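Local coordinates for 5-dehydro-2-deoxygluconokinase (Bacillus halodurans C-125, PDB 2QCV), which probably phosphorylates 5-dehydro-2-deoxy-D-gluconate with ATP, a step of myo-inositol breakdown, as a member of the PfkB carbohydrate kinase family, at residues V91-F103 with I114-L126. Numbering follows the deposited sequence.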
# COMPACT_ATOMS: atom_id res chain seq x y z
N VAL A 91 -20.28 -13.74 2.96
CA VAL A 91 -19.46 -14.02 1.80
C VAL A 91 -18.05 -14.35 2.25
O VAL A 91 -17.49 -13.67 3.11
CB VAL A 91 -19.50 -12.86 0.76
CG1 VAL A 91 -19.21 -11.52 1.40
CG2 VAL A 91 -18.52 -13.11 -0.40
N VAL A 92 -17.45 -15.37 1.65
CA VAL A 92 -16.08 -15.75 2.02
C VAL A 92 -15.06 -15.01 1.16
O VAL A 92 -15.10 -15.03 -0.07
CB VAL A 92 -15.87 -17.25 1.95
CG1 VAL A 92 -14.43 -17.62 2.35
CG2 VAL A 92 -16.86 -17.94 2.82
N ASP A 93 -14.17 -14.31 1.83
CA ASP A 93 -13.11 -13.55 1.19
C ASP A 93 -12.18 -14.52 0.46
O ASP A 93 -11.80 -15.54 1.01
CB ASP A 93 -12.32 -12.79 2.24
CG ASP A 93 -11.17 -11.98 1.67
OD1 ASP A 93 -10.05 -12.51 1.51
OD2 ASP A 93 -11.37 -10.78 1.40
N GLN A 94 -11.84 -14.18 -0.77
CA GLN A 94 -10.99 -15.05 -1.60
C GLN A 94 -9.63 -14.41 -1.89
O GLN A 94 -8.96 -14.86 -2.83
CB GLN A 94 -11.69 -15.40 -2.93
CG GLN A 94 -13.06 -16.09 -2.82
CD GLN A 94 -13.00 -17.47 -2.16
OE1 GLN A 94 -12.02 -18.20 -2.28
NE2 GLN A 94 -14.06 -17.82 -1.45
N GLU A 95 -9.23 -13.41 -1.10
CA GLU A 95 -8.02 -12.66 -1.33
C GLU A 95 -7.04 -12.76 -0.14
O GLU A 95 -6.10 -11.98 -0.04
CB GLU A 95 -8.28 -11.17 -1.62
CG GLU A 95 -9.28 -10.75 -2.72
CD GLU A 95 -9.54 -9.18 -2.70
OE1 GLU A 95 -8.61 -8.44 -3.08
OE2 GLU A 95 -10.65 -8.69 -2.29
N GLY A 96 -7.25 -13.72 0.76
CA GLY A 96 -6.30 -13.95 1.85
C GLY A 96 -6.45 -13.01 3.04
O GLY A 96 -5.62 -12.99 3.92
N HIS A 97 -7.51 -12.23 3.09
CA HIS A 97 -7.71 -11.32 4.23
C HIS A 97 -8.11 -12.05 5.50
O HIS A 97 -8.87 -13.00 5.47
CB HIS A 97 -8.73 -10.24 3.90
CG HIS A 97 -8.34 -9.39 2.74
ND1 HIS A 97 -9.10 -9.31 1.59
CD2 HIS A 97 -7.25 -8.61 2.52
CE1 HIS A 97 -8.51 -8.49 0.74
NE2 HIS A 97 -7.38 -8.06 1.27
N LYS A 98 -7.57 -11.60 6.62
CA LYS A 98 -7.79 -12.18 7.94
C LYS A 98 -8.99 -11.56 8.64
O LYS A 98 -9.38 -10.43 8.36
CB LYS A 98 -6.56 -11.93 8.82
CG LYS A 98 -5.27 -12.43 8.25
CD LYS A 98 -5.20 -13.92 8.23
CE LYS A 98 -3.91 -14.35 7.52
NZ LYS A 98 -3.77 -15.78 7.55
N THR A 99 -9.54 -12.31 9.59
CA THR A 99 -10.60 -11.84 10.46
C THR A 99 -10.08 -10.82 11.46
O THR A 99 -9.01 -10.99 12.03
CB THR A 99 -11.21 -13.03 11.26
OG1 THR A 99 -11.48 -14.14 10.37
CG2 THR A 99 -12.50 -12.62 12.03
N GLY A 100 -10.82 -9.74 11.68
CA GLY A 100 -10.40 -8.83 12.76
C GLY A 100 -10.43 -9.51 14.11
O GLY A 100 -11.18 -10.47 14.32
N LEU A 101 -9.59 -9.04 15.02
CA LEU A 101 -9.43 -9.65 16.35
C LEU A 101 -9.49 -8.57 17.40
O LEU A 101 -8.86 -7.50 17.26
CB LEU A 101 -8.06 -10.34 16.52
CG LEU A 101 -7.69 -11.48 15.56
CD1 LEU A 101 -6.23 -11.95 15.78
CD2 LEU A 101 -8.67 -12.63 15.73
N ALA A 102 -10.24 -8.83 18.46
CA ALA A 102 -10.27 -7.92 19.60
C ALA A 102 -9.81 -8.69 20.83
O ALA A 102 -10.50 -9.58 21.27
CB ALA A 102 -11.69 -7.37 19.79
N PHE A 103 -8.64 -8.36 21.36
CA PHE A 103 -8.20 -8.92 22.65
C PHE A 103 -8.66 -7.97 23.74
O PHE A 103 -8.40 -6.76 23.67
CB PHE A 103 -6.69 -9.02 22.73
CG PHE A 103 -6.08 -10.01 21.79
CD1 PHE A 103 -5.83 -9.68 20.47
CD2 PHE A 103 -5.70 -11.27 22.27
CE1 PHE A 103 -5.25 -10.62 19.61
CE2 PHE A 103 -5.10 -12.19 21.42
CZ PHE A 103 -4.90 -11.89 20.12
N ILE A 114 -9.53 -2.66 24.42
CA ILE A 114 -9.34 -3.70 23.43
C ILE A 114 -8.03 -3.42 22.70
O ILE A 114 -7.74 -2.26 22.32
CB ILE A 114 -10.55 -3.77 22.46
CG1 ILE A 114 -11.73 -4.49 23.12
CG2 ILE A 114 -10.21 -4.46 21.15
CD1 ILE A 114 -13.06 -4.28 22.40
N LEU A 115 -7.22 -4.46 22.52
CA LEU A 115 -6.10 -4.42 21.59
C LEU A 115 -6.67 -5.00 20.28
O LEU A 115 -7.04 -6.18 20.24
CB LEU A 115 -4.93 -5.25 22.15
CG LEU A 115 -3.65 -5.39 21.30
CD1 LEU A 115 -3.23 -4.04 20.72
CD2 LEU A 115 -2.57 -6.00 22.11
N MSE A 116 -6.81 -4.16 19.26
CA MSE A 116 -7.49 -4.54 18.03
C MSE A 116 -6.55 -4.83 16.87
O MSE A 116 -5.58 -4.12 16.65
CB MSE A 116 -8.45 -3.42 17.61
CG MSE A 116 -9.35 -3.77 16.45
SE MSE A 116 -10.94 -4.82 17.02
CE MSE A 116 -11.51 -5.57 15.23
N TYR A 117 -6.83 -5.91 16.16
CA TYR A 117 -6.20 -6.22 14.87
C TYR A 117 -7.27 -5.87 13.82
O TYR A 117 -8.26 -6.57 13.71
CB TYR A 117 -5.82 -7.70 14.83
CG TYR A 117 -4.55 -7.97 15.61
CD1 TYR A 117 -4.52 -7.83 17.00
CD2 TYR A 117 -3.39 -8.33 14.96
CE1 TYR A 117 -3.35 -8.07 17.70
CE2 TYR A 117 -2.21 -8.56 15.65
CZ TYR A 117 -2.20 -8.43 17.02
OH TYR A 117 -1.02 -8.65 17.69
N ARG A 118 -7.10 -4.73 13.14
CA ARG A 118 -8.16 -4.17 12.24
C ARG A 118 -7.68 -3.85 10.81
O ARG A 118 -8.50 -3.58 9.93
CB ARG A 118 -8.75 -2.91 12.85
CG ARG A 118 -7.78 -1.76 12.87
CD ARG A 118 -8.41 -0.47 13.44
NE ARG A 118 -8.44 -0.43 14.90
CZ ARG A 118 -7.37 -0.24 15.66
NH1 ARG A 118 -6.15 -0.12 15.13
NH2 ARG A 118 -7.51 -0.19 16.98
N GLN A 119 -6.38 -3.92 10.56
CA GLN A 119 -5.86 -3.54 9.24
C GLN A 119 -6.15 -4.57 8.15
O GLN A 119 -5.78 -5.74 8.25
CB GLN A 119 -4.35 -3.23 9.28
CG GLN A 119 -3.70 -3.13 7.88
CD GLN A 119 -2.23 -2.82 7.92
OE1 GLN A 119 -1.83 -1.84 8.53
NE2 GLN A 119 -1.41 -3.65 7.26
N ASP A 120 -6.79 -4.11 7.07
CA ASP A 120 -7.06 -4.98 5.91
C ASP A 120 -7.77 -6.25 6.29
O ASP A 120 -7.56 -7.31 5.70
CB ASP A 120 -5.78 -5.28 5.14
CG ASP A 120 -5.25 -4.06 4.43
OD1 ASP A 120 -6.07 -3.24 3.94
OD2 ASP A 120 -4.03 -3.90 4.37
N VAL A 121 -8.66 -6.14 7.26
CA VAL A 121 -9.42 -7.31 7.68
C VAL A 121 -10.53 -7.62 6.69
O VAL A 121 -10.99 -6.72 5.95
CB VAL A 121 -9.92 -7.18 9.15
CG1 VAL A 121 -8.74 -7.25 10.09
CG2 VAL A 121 -10.86 -5.98 9.43
N ALA A 122 -10.94 -8.89 6.65
CA ALA A 122 -11.92 -9.39 5.71
C ALA A 122 -13.21 -8.55 5.70
O ALA A 122 -13.77 -8.31 4.64
CB ALA A 122 -12.23 -10.86 5.98
N ASP A 123 -13.72 -8.15 6.87
CA ASP A 123 -15.04 -7.49 6.89
C ASP A 123 -15.08 -6.17 6.12
O ASP A 123 -16.14 -5.76 5.68
CB ASP A 123 -15.59 -7.34 8.28
CG ASP A 123 -14.77 -6.38 9.15
OD1 ASP A 123 -14.92 -5.17 8.99
OD2 ASP A 123 -14.07 -6.87 10.05
N LEU A 124 -13.92 -5.55 5.95
CA LEU A 124 -13.81 -4.27 5.27
C LEU A 124 -13.80 -4.42 3.75
O LEU A 124 -13.96 -3.43 3.06
CB LEU A 124 -12.55 -3.51 5.73
CG LEU A 124 -12.54 -3.08 7.21
CD1 LEU A 124 -11.16 -2.44 7.55
CD2 LEU A 124 -13.69 -2.16 7.49
N TYR A 125 -13.67 -5.65 3.25
CA TYR A 125 -13.69 -5.94 1.82
C TYR A 125 -15.06 -6.35 1.28
O TYR A 125 -15.16 -6.73 0.13
CB TYR A 125 -12.61 -6.98 1.49
CG TYR A 125 -11.27 -6.33 1.57
CD1 TYR A 125 -10.79 -5.61 0.49
CD2 TYR A 125 -10.53 -6.31 2.76
CE1 TYR A 125 -9.62 -4.94 0.54
CE2 TYR A 125 -9.31 -5.64 2.82
CZ TYR A 125 -8.87 -4.95 1.71
OH TYR A 125 -7.67 -4.28 1.70
N LEU A 126 -16.09 -6.31 2.11
CA LEU A 126 -17.45 -6.44 1.62
C LEU A 126 -17.65 -5.34 0.58
O LEU A 126 -17.26 -4.18 0.80
CB LEU A 126 -18.48 -6.28 2.76
CG LEU A 126 -19.96 -6.37 2.40
CD1 LEU A 126 -20.32 -7.84 2.02
CD2 LEU A 126 -20.84 -5.79 3.58
O HOH W 1 -5.65 -6.34 0.06
O HOH W 2 -5.94 -9.34 6.31
O HOH W 3 -12.99 -9.28 9.75
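His97 and Tyr125 both hold CG anti to the carbonyl carbon (chi1 -60° and -73°), which on these backbones turns their rings toward each other. The imidazole lies flat over the middle of the phenol, centroids 3.7 Å apart and planes within 5°. Asp93 fixes the rotation of the imidazole: His97 ND1 gives a nearly straight bond of 2.7 Å to the syn side of Asp93 OD2, which lies in the ring plane. Asp93 OD1 takes Glu95 N, in an Asx turn, and His97 N from opposite faces of the carboxylate. At the NE2 end of the stack Tyr125 OH donates to Asp120 OD1 at 2.9 Å, and one water is bonded to His97 NE2 and weakly to that hydroxyl; Asp120 OD2 takes Gln119 NE2 of the second subunit. Exchanging Tyr125 for an alanine would probably bare one face of the imidazole and leave Asp120 OD1 without the hydroxyl.

Further along, Ala122 N reaches Lys98 O at 2.8 Å, and Val121 CG1 sits 3.5 Å from Gly100 CA, where a side chain would run into Met116 CE. From there the segments run as an antiparallel hairpin: Leu101 exchanges two backbone bonds with Tyr117, and Phe103 two with Leu115, whereas Ala102 faces Met116, a selenomethionine, in a non-hydrogen-bonded pair, its CB 3.8 Å from Met116 SE. On the other face Phe103 CE1 touches Tyr117 CE1 at 3.7 Å, the rings oblique.

That face meets the second subunit, where Tyr117 OH bonds to Thr99 O of the other chain. With strand 21-26 beside strand 101-106, the hairpin belongs to a small four-stranded sheet consistent with the ribokinase-like lid, which in relatives covers the substrate site and often forms the dimer interface. The loop and 3-10 segment join it to the large sheet, where strand 90-92 borders strand 61-67, and Thr99 packs against helix 71-82.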